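Local coordinates for superantigen-like protein (Staphylococcus aureus, PDB 4O1N) that probably acts as a secreted virulence protease that cleaves host proteins, among them collagens and cytokines such as IL8, IL17A and interferon-gamma, at residues N40-K45 with D77-N82; D114-P119 with F134-K139; Q168-I173 with T180-L185. All coordinates share one frame; numbering follows the deposited sequence.

Contact 1: residues N40-K45 with D77-N82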
loop_
_atom_site.group_PDB
_atom_site.type_symbol
_atom_site.label_atom_id
_atom_site.label_comp_id
_atom_site.label_asym_id
_atom_site.label_seq_id
_atom_site.Cartn_x
_atom_site.Cartn_y
_atom_site.Cartn_z
ATOM N N ASN A 40 13.894 6.708 -0.671
ATOM C CA ASN A 40 15.115 7.244 -0.038
ATOM C C ASN A 40 14.991 8.645 0.509
ATOM O O ASN A 40 15.859 9.470 0.299
ATOM C CB ASN A 40 16.274 7.194 -0.988
ATOM C CG ASN A 40 16.513 5.790 -1.504
ATOM O OD1 ASN A 40 17.316 5.037 -0.948
ATOM N ND2 ASN A 40 15.810 5.423 -2.560
ATOM N N VAL A 41 13.907 8.872 1.232
ATOM C CA VAL A 41 13.664 10.099 1.919
ATOM C C VAL A 41 14.100 9.983 3.372
ATOM O O VAL A 41 14.479 8.921 3.834
ATOM C CB VAL A 41 12.173 10.468 1.850
ATOM C CG1 VAL A 41 11.736 10.417 0.440
ATOM C CG2 VAL A 41 11.261 9.542 2.665
ATOM N N THR A 42 14.029 11.106 4.064
ATOM C CA THR A 42 14.331 11.194 5.462
ATOM C C THR A 42 13.109 11.780 6.125
ATOM O O THR A 42 12.517 12.671 5.600
ATOM C CB THR A 42 15.623 12.003 5.686
ATOM O OG1 THR A 42 16.714 11.220 5.174
ATOM C CG2 THR A 42 15.898 12.280 7.213
ATOM N N GLY A 43 12.702 11.213 7.253
ATOM C CA GLY A 43 11.599 11.740 8.030
ATOM C C GLY A 43 11.922 11.746 9.515
ATOM O O GLY A 43 12.880 11.098 9.934
ATOM N N PHE A 44 11.114 12.471 10.289
ATOM C CA PHE A 44 11.296 12.598 11.742
ATOM C C PHE A 44 10.158 11.892 12.464
ATOM O O PHE A 44 9.004 12.194 12.225
ATOM C CB PHE A 44 11.331 14.074 12.186
ATOM C CG PHE A 44 11.755 14.249 13.615
ATOM C CD1 PHE A 44 13.094 14.193 13.966
ATOM C CD2 PHE A 44 10.812 14.432 14.615
ATOM C CE1 PHE A 44 13.481 14.307 15.280
ATOM C CE2 PHE A 44 11.196 14.558 15.927
ATOM C CZ PHE A 44 12.536 14.493 16.260
ATOM N N LYS A 45 10.509 10.938 13.324
ATOM C CA LYS A 45 9.534 10.152 14.066
ATOM C C LYS A 45 9.412 10.661 15.500
ATOM O O LYS A 45 10.429 10.825 16.195
ATOM C CB LYS A 45 9.948 8.672 14.097
ATOM C CG LYS A 45 8.803 7.769 14.490
ATOM C CD LYS A 45 9.243 6.418 14.978
ATOM C CE LYS A 45 8.079 5.657 15.569
ATOM N NZ LYS A 45 8.547 4.796 16.671
ATOM N N ASP A 77 12.222 6.345 17.336
ATOM C CA ASP A 77 11.916 7.792 17.433
ATOM C C ASP A 77 13.108 8.624 16.938
ATOM O O ASP A 77 14.237 8.158 16.959
ATOM C CB ASP A 77 11.489 8.198 18.866
ATOM C CG ASP A 77 10.004 7.938 19.133
ATOM O OD1 ASP A 77 9.297 7.355 18.263
ATOM O OD2 ASP A 77 9.530 8.321 20.226
ATOM N N GLY A 78 12.843 9.828 16.449
ATOM C CA GLY A 78 13.885 10.708 15.945
ATOM C C GLY A 78 14.027 10.615 14.448
ATOM O O GLY A 78 13.115 10.200 13.731
ATOM N N GLU A 79 15.195 10.991 13.965
ATOM C CA GLU A 79 15.443 11.108 12.544
ATOM C C GLU A 79 15.618 9.746 11.860
ATOM O O GLU A 79 16.418 8.915 12.287
ATOM C CB GLU A 79 16.697 11.918 12.351
ATOM C CG GLU A 79 16.917 12.369 10.932
ATOM C CD GLU A 79 18.032 13.372 10.861
ATOM O OE1 GLU A 79 17.818 14.505 11.341
ATOM O OE2 GLU A 79 19.124 13.024 10.359
ATOM N N ASN A 80 14.879 9.528 10.781
ATOM C CA ASN A 80 14.911 8.242 10.089
ATOM C C ASN A 80 15.287 8.403 8.622
ATOM O O ASN A 80 14.532 8.967 7.851
ATOM C CB ASN A 80 13.562 7.545 10.208
ATOM C CG ASN A 80 13.380 6.847 11.542
ATOM O OD1 ASN A 80 13.548 5.646 11.628
ATOM N ND2 ASN A 80 13.033 7.600 12.590
ATOM N N SER A 81 16.461 7.933 8.240
ATOM C CA SER A 81 16.841 7.992 6.842
ATOM C C SER A 81 16.673 6.618 6.208
ATOM O O SER A 81 16.352 5.642 6.884
ATOM C CB SER A 81 18.238 8.604 6.674
ATOM O OG SER A 81 19.221 7.728 7.133
ATOM N N ASN A 82 16.821 6.565 4.898
ATOM C CA ASN A 82 16.637 5.325 4.108
ATOM C C ASN A 82 15.295 4.680 4.302
ATOM O O ASN A 82 15.199 3.480 4.565
ATOM C CB ASN A 82 17.737 4.286 4.394
ATOM C CG ASN A 82 19.144 4.788 4.071
ATOM O OD1 ASN A 82 20.080 4.343 4.686
ATOM N ND2 ASN A 82 19.296 5.677 3.105
#
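The side chain of Lys45 crosses that of Asp77 at about a right angle, its last methylenes and NZ all lying close to Asp77 OD1; NZ is 3.1 Å from that oxygen in a salt bridge. Lys45 CG is anti to the backbone N (chi1 -163°), and the chain runs extended until it bends at the last torsion. NZ is also gripped by the carbonyl oxygens of Lys72 and Phe75, where helix 71-74 ends; these partners would favour a charged ammonium group.

Asn80 shares this face. Its ND2 donates to Gly78 O within its own segment (2.8 Å), nearly in the amide plane, and also to Lys76 O. Lys45 N reaches the same Gly78 O at 2.7 Å from the opposite face of the carbonyl plane, and together the two donors hold the peptide. At the backbone angles of Gly78 a CB would be jammed against the carbonyl O of Asp77, which by itself calls for glycine.

Both segments belong to the OB-fold domain. Here strand 78-81 forms the edge of the sheet and runs antiparallel to strand 41-48, whose other side bonds to strand 51-58. Gly43 and Asn80 form a hydrogen-bonded pair, with Gly43 N to Asn80 O at 3.0 Å and the return bond, Asn80 N to Gly43 O, at 2.7 Å.

The other face carries Phe44 and Glu79. Phe44 CG is anti to the backbone N (chi1 -170°), which swings the ring along the partner strand until CE1 is 3.7 Å from Gly78 CA, obliquely placed; glycine offers the ring bare backbone. Farther along, Thr42 splits its branches: CG2 touches the aliphatic Glu79 CG at 3.9 Å, while OG1 sits 3.4 Å from Ser81 CB.

Contact 2: residues D114-P119 with F134-K139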
loop_
_atom_site.group_PDB
_atom_site.type_symbol
_atom_site.label_atom_id
_atom_site.label_comp_id
_atom_site.label_asym_id
_atom_site.label_seq_id
_atom_site.Cartn_x
_atom_site.Cartn_y
_atom_site.Cartn_z
ATOM N N ASP A 114 18.878 -1.585 -9.562
ATOM C CA ASP A 114 17.440 -1.720 -9.334
ATOM C C ASP A 114 16.909 -3.054 -9.898
ATOM O O ASP A 114 16.575 -3.147 -11.076
ATOM C CB ASP A 114 16.695 -0.534 -9.974
ATOM C CG ASP A 114 15.185 -0.533 -9.681
ATOM O OD1 ASP A 114 14.491 0.197 -10.420
ATOM O OD2 ASP A 114 14.700 -1.238 -8.730
ATOM N N TYR A 115 16.828 -4.070 -9.044
ATOM C CA TYR A 115 16.216 -5.341 -9.396
ATOM C C TYR A 115 14.660 -5.267 -9.420
ATOM O O TYR A 115 14.030 -4.696 -8.539
ATOM C CB TYR A 115 16.713 -6.436 -8.451
ATOM C CG TYR A 115 18.175 -6.781 -8.651
ATOM C CD1 TYR A 115 19.128 -6.447 -7.710
ATOM C CD2 TYR A 115 18.620 -7.406 -9.819
ATOM C CE1 TYR A 115 20.469 -6.746 -7.914
ATOM C CE2 TYR A 115 19.959 -7.706 -10.016
ATOM C CZ TYR A 115 20.873 -7.375 -9.056
ATOM O OH TYR A 115 22.203 -7.668 -9.225
ATOM N N ILE A 116 14.051 -5.789 -10.471
ATOM C CA ILE A 116 12.609 -5.827 -10.532
ATOM C C ILE A 116 12.191 -7.263 -10.723
ATOM O O ILE A 116 12.605 -7.882 -11.676
ATOM C CB ILE A 116 12.063 -4.942 -11.672
ATOM C CG1 ILE A 116 12.581 -3.492 -11.546
ATOM C CG2 ILE A 116 10.541 -4.897 -11.604
ATOM C CD1 ILE A 116 12.401 -2.675 -12.798
ATOM N N ASN A 117 11.390 -7.807 -9.822
ATOM C CA ASN A 117 10.980 -9.217 -9.978
ATOM C C ASN A 117 9.501 -9.381 -10.300
ATOM O O ASN A 117 8.657 -8.718 -9.703
ATOM C CB ASN A 117 11.358 -10.054 -8.746
ATOM C CG ASN A 117 11.613 -9.199 -7.508
ATOM O OD1 ASN A 117 10.671 -8.687 -6.894
ATOM N ND2 ASN A 117 12.899 -9.024 -7.138
ATOM N N THR A 118 9.188 -10.261 -11.237
ATOM C CA THR A 118 7.798 -10.671 -11.437
ATOM C C THR A 118 7.280 -11.748 -10.427
ATOM O O THR A 118 8.020 -12.634 -10.028
ATOM C CB THR A 118 7.589 -11.175 -12.888
ATOM O OG1 THR A 118 8.458 -12.277 -13.175
ATOM C CG2 THR A 118 7.845 -10.054 -13.882
ATOM N N PRO A 119 6.025 -11.639 -9.970
ATOM C CA PRO A 119 5.245 -12.798 -9.555
ATOM C C PRO A 119 4.063 -12.952 -10.471
ATOM O O PRO A 119 3.800 -12.061 -11.284
ATOM C CB PRO A 119 4.748 -12.419 -8.155
ATOM C CG PRO A 119 4.519 -10.978 -8.231
ATOM C CD PRO A 119 5.474 -10.438 -9.320
ATOM N N PHE A 134 1.605 -10.891 -15.031
ATOM C CA PHE A 134 2.609 -10.606 -14.036
ATOM C C PHE A 134 2.379 -9.301 -13.330
ATOM O O PHE A 134 1.818 -8.378 -13.917
ATOM C CB PHE A 134 3.949 -10.528 -14.721
ATOM C CG PHE A 134 4.411 -11.834 -15.291
ATOM C CD1 PHE A 134 4.602 -12.934 -14.472
ATOM C CD2 PHE A 134 4.706 -11.955 -16.630
ATOM C CE1 PHE A 134 5.070 -14.127 -14.977
ATOM C CE2 PHE A 134 5.172 -13.159 -17.142
ATOM C CZ PHE A 134 5.361 -14.236 -16.313
ATOM N N TYR A 135 2.823 -9.244 -12.063
ATOM C CA TYR A 135 2.885 -8.017 -11.272
ATOM C C TYR A 135 4.379 -7.699 -11.087
ATOM O O TYR A 135 5.158 -8.598 -10.841
ATOM C CB TYR A 135 2.163 -8.189 -9.937
ATOM C CG TYR A 135 1.935 -6.906 -9.177
ATOM C CD1 TYR A 135 0.800 -6.117 -9.387
ATOM C CD2 TYR A 135 2.871 -6.464 -8.246
ATOM C CE1 TYR A 135 0.601 -4.935 -8.665
ATOM C CE2 TYR A 135 2.696 -5.288 -7.531
ATOM C CZ TYR A 135 1.558 -4.519 -7.738
ATOM O OH TYR A 135 1.399 -3.346 -7.009
ATOM N N TYR A 136 4.796 -6.441 -11.225
ATOM C CA TYR A 136 6.228 -6.130 -11.123
ATOM C C TYR A 136 6.542 -5.431 -9.807
ATOM O O TYR A 136 5.794 -4.592 -9.378
ATOM C CB TYR A 136 6.665 -5.303 -12.329
ATOM C CG TYR A 136 6.458 -6.038 -13.652
ATOM C CD1 TYR A 136 7.551 -6.547 -14.372
ATOM C CD2 TYR A 136 5.168 -6.246 -14.175
ATOM C CE1 TYR A 136 7.353 -7.220 -15.563
ATOM C CE2 TYR A 136 4.970 -6.939 -15.368
ATOM C CZ TYR A 136 6.056 -7.414 -16.046
ATOM O OH TYR A 136 5.908 -8.088 -17.218
ATOM N N ILE A 137 7.645 -5.806 -9.165
ATOM C CA ILE A 137 7.946 -5.372 -7.813
ATOM C C ILE A 137 9.395 -4.992 -7.688
ATOM O O ILE A 137 10.279 -5.814 -7.931
ATOM C CB ILE A 137 7.743 -6.511 -6.815
ATOM C CG1 ILE A 137 6.331 -7.071 -6.914
ATOM C CG2 ILE A 137 8.024 -6.040 -5.398
ATOM C CD1 ILE A 137 6.283 -8.525 -6.528
ATOM N N SER A 138 9.642 -3.749 -7.299
ATOM C CA SER A 138 10.997 -3.231 -7.260
ATOM C C SER A 138 11.485 -3.185 -5.841
ATOM O O SER A 138 12.666 -3.042 -5.643
ATOM C CB SER A 138 11.060 -1.827 -7.892
ATOM O OG SER A 138 10.326 -0.879 -7.126
ATOM N N LYS A 139 10.581 -3.306 -4.859
ATOM C CA LYS A 139 10.881 -2.983 -3.460
ATOM C C LYS A 139 11.078 -4.227 -2.591
ATOM O O LYS A 139 10.262 -5.160 -2.609
ATOM C CB LYS A 139 9.792 -2.080 -2.854
ATOM C CG LYS A 139 9.979 -0.598 -3.146
ATOM C CD LYS A 139 8.849 0.294 -2.630
ATOM C CE LYS A 139 8.469 0.080 -1.150
ATOM N NZ LYS A 139 9.588 0.236 -0.183
#
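Asn117 and Ile137 make a single antiparallel bridge in the beta-grasp domain, where the hairpin of strands 120-125 and 128-134 is prolonged by the irregular chain before and after it. Asn117 N donates to Ile137 O at 3.0 Å. The return bond, Ile137 N to Asn117 O, is 3.1 Å long and more bent, with 135° at the hydrogen. Nearer the hairpin, Tyr135 N binds Pro119 O at 3.1 Å. Pro119 has no N-H with which to answer, so the ladder loses a rung there although the chains stay side by side.

The solvent-facing side is carried by Thr118 and two aromatic rings. Thr118 OG1 takes the crowded position between N and the carbonyl carbon (chi1 59°), which sends CG2 alongside Tyr136 and over one face of its ring, 3.3 Å from CE1. Ile116 CG2 comes to the edge of that ring and touches Tyr136 CB at 4.0 Å. At Phe134, Thr118 OG1 lies over one face, while Pro119 O stands at the edge in the ring plane, 3.4 Å from CD1; the polarised C-H groups of an aromatic edge suit a carbonyl oxygen.

On the inward side this extension joins the core of the beta-grasp fold. Pro119 CG meets Ile137 CD1 at 3.5 Å, the two side chains crossing obliquely, and both rest on Ile203 of strand 203-210. Rigid, apolar proline and branched isoleucine fit this buried place. The ring of Tyr135 leads away from the partner segment to Leu147 and Leu151 of helix 144-159.

Contact 3: residues Q168-I173 with T180-L185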
loop_
_atom_site.group_PDB
_atom_site.type_symbol
_atom_site.label_atom_id
_atom_site.label_comp_id
_atom_site.label_asym_id
_atom_site.label_seq_id
_atom_site.Cartn_x
_atom_site.Cartn_y
_atom_site.Cartn_z
ATOM N N GLN A 168 -17.205 -6.956 -4.168
ATOM C CA GLN A 168 -16.692 -7.985 -3.229
ATOM C C GLN A 168 -15.700 -8.928 -3.954
ATOM O O GLN A 168 -15.558 -8.801 -5.168
ATOM C CB GLN A 168 -17.867 -8.838 -2.711
ATOM C CG GLN A 168 -19.238 -8.144 -2.691
ATOM C CD GLN A 168 -20.203 -8.683 -1.633
ATOM O OE1 GLN A 168 -19.936 -9.678 -0.962
ATOM N NE2 GLN A 168 -21.325 -8.006 -1.474
ATOM N N GLY A 169 -14.964 -9.816 -3.270
ATOM C CA GLY A 169 -13.998 -9.541 -2.201
ATOM C C GLY A 169 -12.714 -10.265 -2.576
ATOM O O GLY A 169 -12.589 -10.742 -3.676
ATOM N N GLN A 170 -11.765 -10.367 -1.657
ATOM C CA GLN A 170 -10.543 -11.215 -1.794
ATOM C C GLN A 170 -9.464 -10.771 -2.797
ATOM O O GLN A 170 -9.555 -11.042 -4.012
ATOM C CB GLN A 170 -10.881 -12.693 -2.079
ATOM C CG GLN A 170 -11.591 -13.459 -0.963
ATOM C CD GLN A 170 -10.734 -13.611 0.284
ATOM O OE1 GLN A 170 -9.991 -14.586 0.437
ATOM N NE2 GLN A 170 -10.827 -12.631 1.177
ATOM N N ILE A 171 -8.431 -10.120 -2.257
ATOM C CA ILE A 171 -7.072 -10.255 -2.762
ATOM C C ILE A 171 -6.334 -11.296 -1.917
ATOM O O ILE A 171 -6.531 -11.358 -0.715
ATOM C CB ILE A 171 -6.315 -8.937 -2.651
ATOM C CG1 ILE A 171 -6.936 -7.910 -3.614
ATOM C CG2 ILE A 171 -4.839 -9.132 -2.960
ATOM C CD1 ILE A 171 -6.618 -6.495 -3.252
ATOM N N THR A 172 -5.507 -12.121 -2.548
ATOM C CA THR A 172 -4.682 -13.089 -1.831
ATOM C C THR A 172 -3.255 -13.036 -2.327
ATOM O O THR A 172 -2.991 -13.284 -3.469
ATOM C CB THR A 172 -5.231 -14.498 -2.005
ATOM O OG1 THR A 172 -6.603 -14.487 -1.609
ATOM C CG2 THR A 172 -4.449 -15.489 -1.153
ATOM N N ILE A 173 -2.336 -12.660 -1.461
ATOM C CA ILE A 173 -0.931 -12.613 -1.825
ATOM C C ILE A 173 -0.334 -13.829 -1.207
ATOM O O ILE A 173 -0.425 -13.987 -0.004
ATOM C CB ILE A 173 -0.225 -11.341 -1.278
ATOM C CG1 ILE A 173 -0.736 -10.095 -1.994
ATOM C CG2 ILE A 173 1.280 -11.409 -1.491
ATOM C CD1 ILE A 173 -1.090 -8.943 -1.073
ATOM N N THR A 180 0.232 -16.654 3.364
ATOM C CA THR A 180 -0.674 -15.784 2.615
ATOM C C THR A 180 -1.161 -14.561 3.429
ATOM O O THR A 180 -1.249 -14.598 4.660
ATOM C CB THR A 180 -1.927 -16.547 2.201
ATOM O OG1 THR A 180 -2.668 -16.845 3.380
ATOM C CG2 THR A 180 -1.570 -17.842 1.460
ATOM N N HIS A 181 -1.466 -13.482 2.707
ATOM C CA HIS A 181 -2.114 -12.290 3.251
ATOM C C HIS A 181 -3.331 -12.094 2.380
ATOM O O HIS A 181 -3.237 -12.245 1.171
ATOM C CB HIS A 181 -1.200 -11.076 3.159
ATOM C CG HIS A 181 0.149 -11.299 3.757
ATOM N ND1 HIS A 181 0.417 -11.087 5.090
ATOM C CD2 HIS A 181 1.298 -11.752 3.214
ATOM C CE1 HIS A 181 1.676 -11.394 5.340
ATOM N NE2 HIS A 181 2.230 -11.808 4.218
ATOM N N THR A 182 -4.475 -11.813 2.986
ATOM C CA THR A 182 -5.736 -11.756 2.263
ATOM C C THR A 182 -6.417 -10.456 2.639
ATOM O O THR A 182 -6.266 -9.978 3.743
ATOM C CB THR A 182 -6.657 -12.958 2.590
ATOM O OG1 THR A 182 -7.333 -12.747 3.827
ATOM C CG2 THR A 182 -5.869 -14.267 2.726
ATOM N N ILE A 183 -7.163 -9.875 1.719
ATOM C CA ILE A 183 -7.732 -8.557 1.936
ATOM C C ILE A 183 -9.140 -8.541 1.372
ATOM O O ILE A 183 -9.364 -8.937 0.231
ATOM C CB ILE A 183 -6.927 -7.466 1.206
ATOM C CG1 ILE A 183 -5.524 -7.309 1.792
ATOM C CG2 ILE A 183 -7.659 -6.128 1.262
ATOM C CD1 ILE A 183 -4.563 -6.610 0.854
ATOM N N ASP A 184 -10.087 -8.063 2.161
ATOM C CA ASP A 184 -11.458 -8.078 1.731
ATOM C C ASP A 184 -11.697 -6.877 0.819
ATOM O O ASP A 184 -11.382 -5.742 1.194
ATOM C CB ASP A 184 -12.337 -8.037 2.976
ATOM C CG ASP A 184 -13.791 -8.354 2.699
ATOM O OD1 ASP A 184 -14.327 -8.185 1.557
ATOM O OD2 ASP A 184 -14.415 -8.764 3.699
ATOM N N LEU A 185 -12.270 -7.105 -0.358
ATOM C CA LEU A 185 -12.514 -6.003 -1.292
ATOM C C LEU A 185 -13.770 -5.194 -1.003
ATOM O O LEU A 185 -13.978 -4.122 -1.604
ATOM C CB LEU A 185 -12.559 -6.471 -2.731
ATOM C CG LEU A 185 -11.220 -6.980 -3.236
ATOM C CD1 LEU A 185 -11.391 -7.601 -4.620
ATOM C CD2 LEU A 185 -10.206 -5.861 -3.315
#
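Ile171 and Ile183 exchange two backbone hydrogen bonds, each of 2.9 Å: Ile171 N to Ile183 O, with the donor in the carbonyl plane, and Ile183 N to Ile171 O. Two residues on, Ile173 N reaches His181 O at 2.8 Å in a nearly straight bond (169°), and His181 N returns to Ile173 O at 2.9 Å. Thr172 and Thr182 form the non-hydrogen-bonded pair between them, so the N-H and C=O of each threonine point away from the other strand. Thr172 bonds to the backbone of Leu207 in the central strand 203-210, whereas Thr182 O, on the edge strand, accepts from Arg193 NH2.

This is the antiparallel hairpin of strands 171-175 and 180-183 in the beta-grasp sheet. It begins with a G1 beta bulge, in which Gln170 and Ile171 both face Ile183. Gln170 takes the positive phi (71°) of the bulge and bonds to the backbone of Glu209. Just before the bulge, Gly169 CA lies 3.4 Å from Leu185 CB; a side chain on it would run into Asp184 OD1, so glycine suits the place. Leu185 also sends CD2 to Ile171 CD1, 3.6 Å away and crossing at about a right angle. These branched apolar groups suit the face covered by helix 144-159, where Ile171 meets Leu151.

Polar atoms at the margin find other partners: Leu185 O accepts from Tyr162 OH, Asp184 OD1 pairs with Ser186 OG, and His181 ND1 bonds to a glycerol probably taken from the crystallisation liquor. The chemistry thus implies a hairpin whose N-H and C=O groups facing the partner strand at Ile171, Ile173, His181 and Ile183 satisfy one another, while Arg193 serves the edge strand at Thr182 O.

Overall arrangement
The three contacts follow one another along the chain, each closing before the next opens. Contact 1 lies in the OB-fold domain, at the outer strand, 78-81, of its beta sheet; contacts 2 and 3 both belong to the beta-grasp domain. The centres of contact 1 and contact 2 are about 25 Å apart. Those of contact 2 and contact 3 are about 20 Å apart. Contact 1 and contact 3, with centres about 31 Å apart, sit on opposite sides of the chain's centre. None touches another. Contact 2 extends the hairpin at one border of the beta-grasp sheet, and contact 3 forms the other border. Strand 203-210 and helix 144-159 touch both, uniting the two hairpins in one domain core that is separate from contact 1.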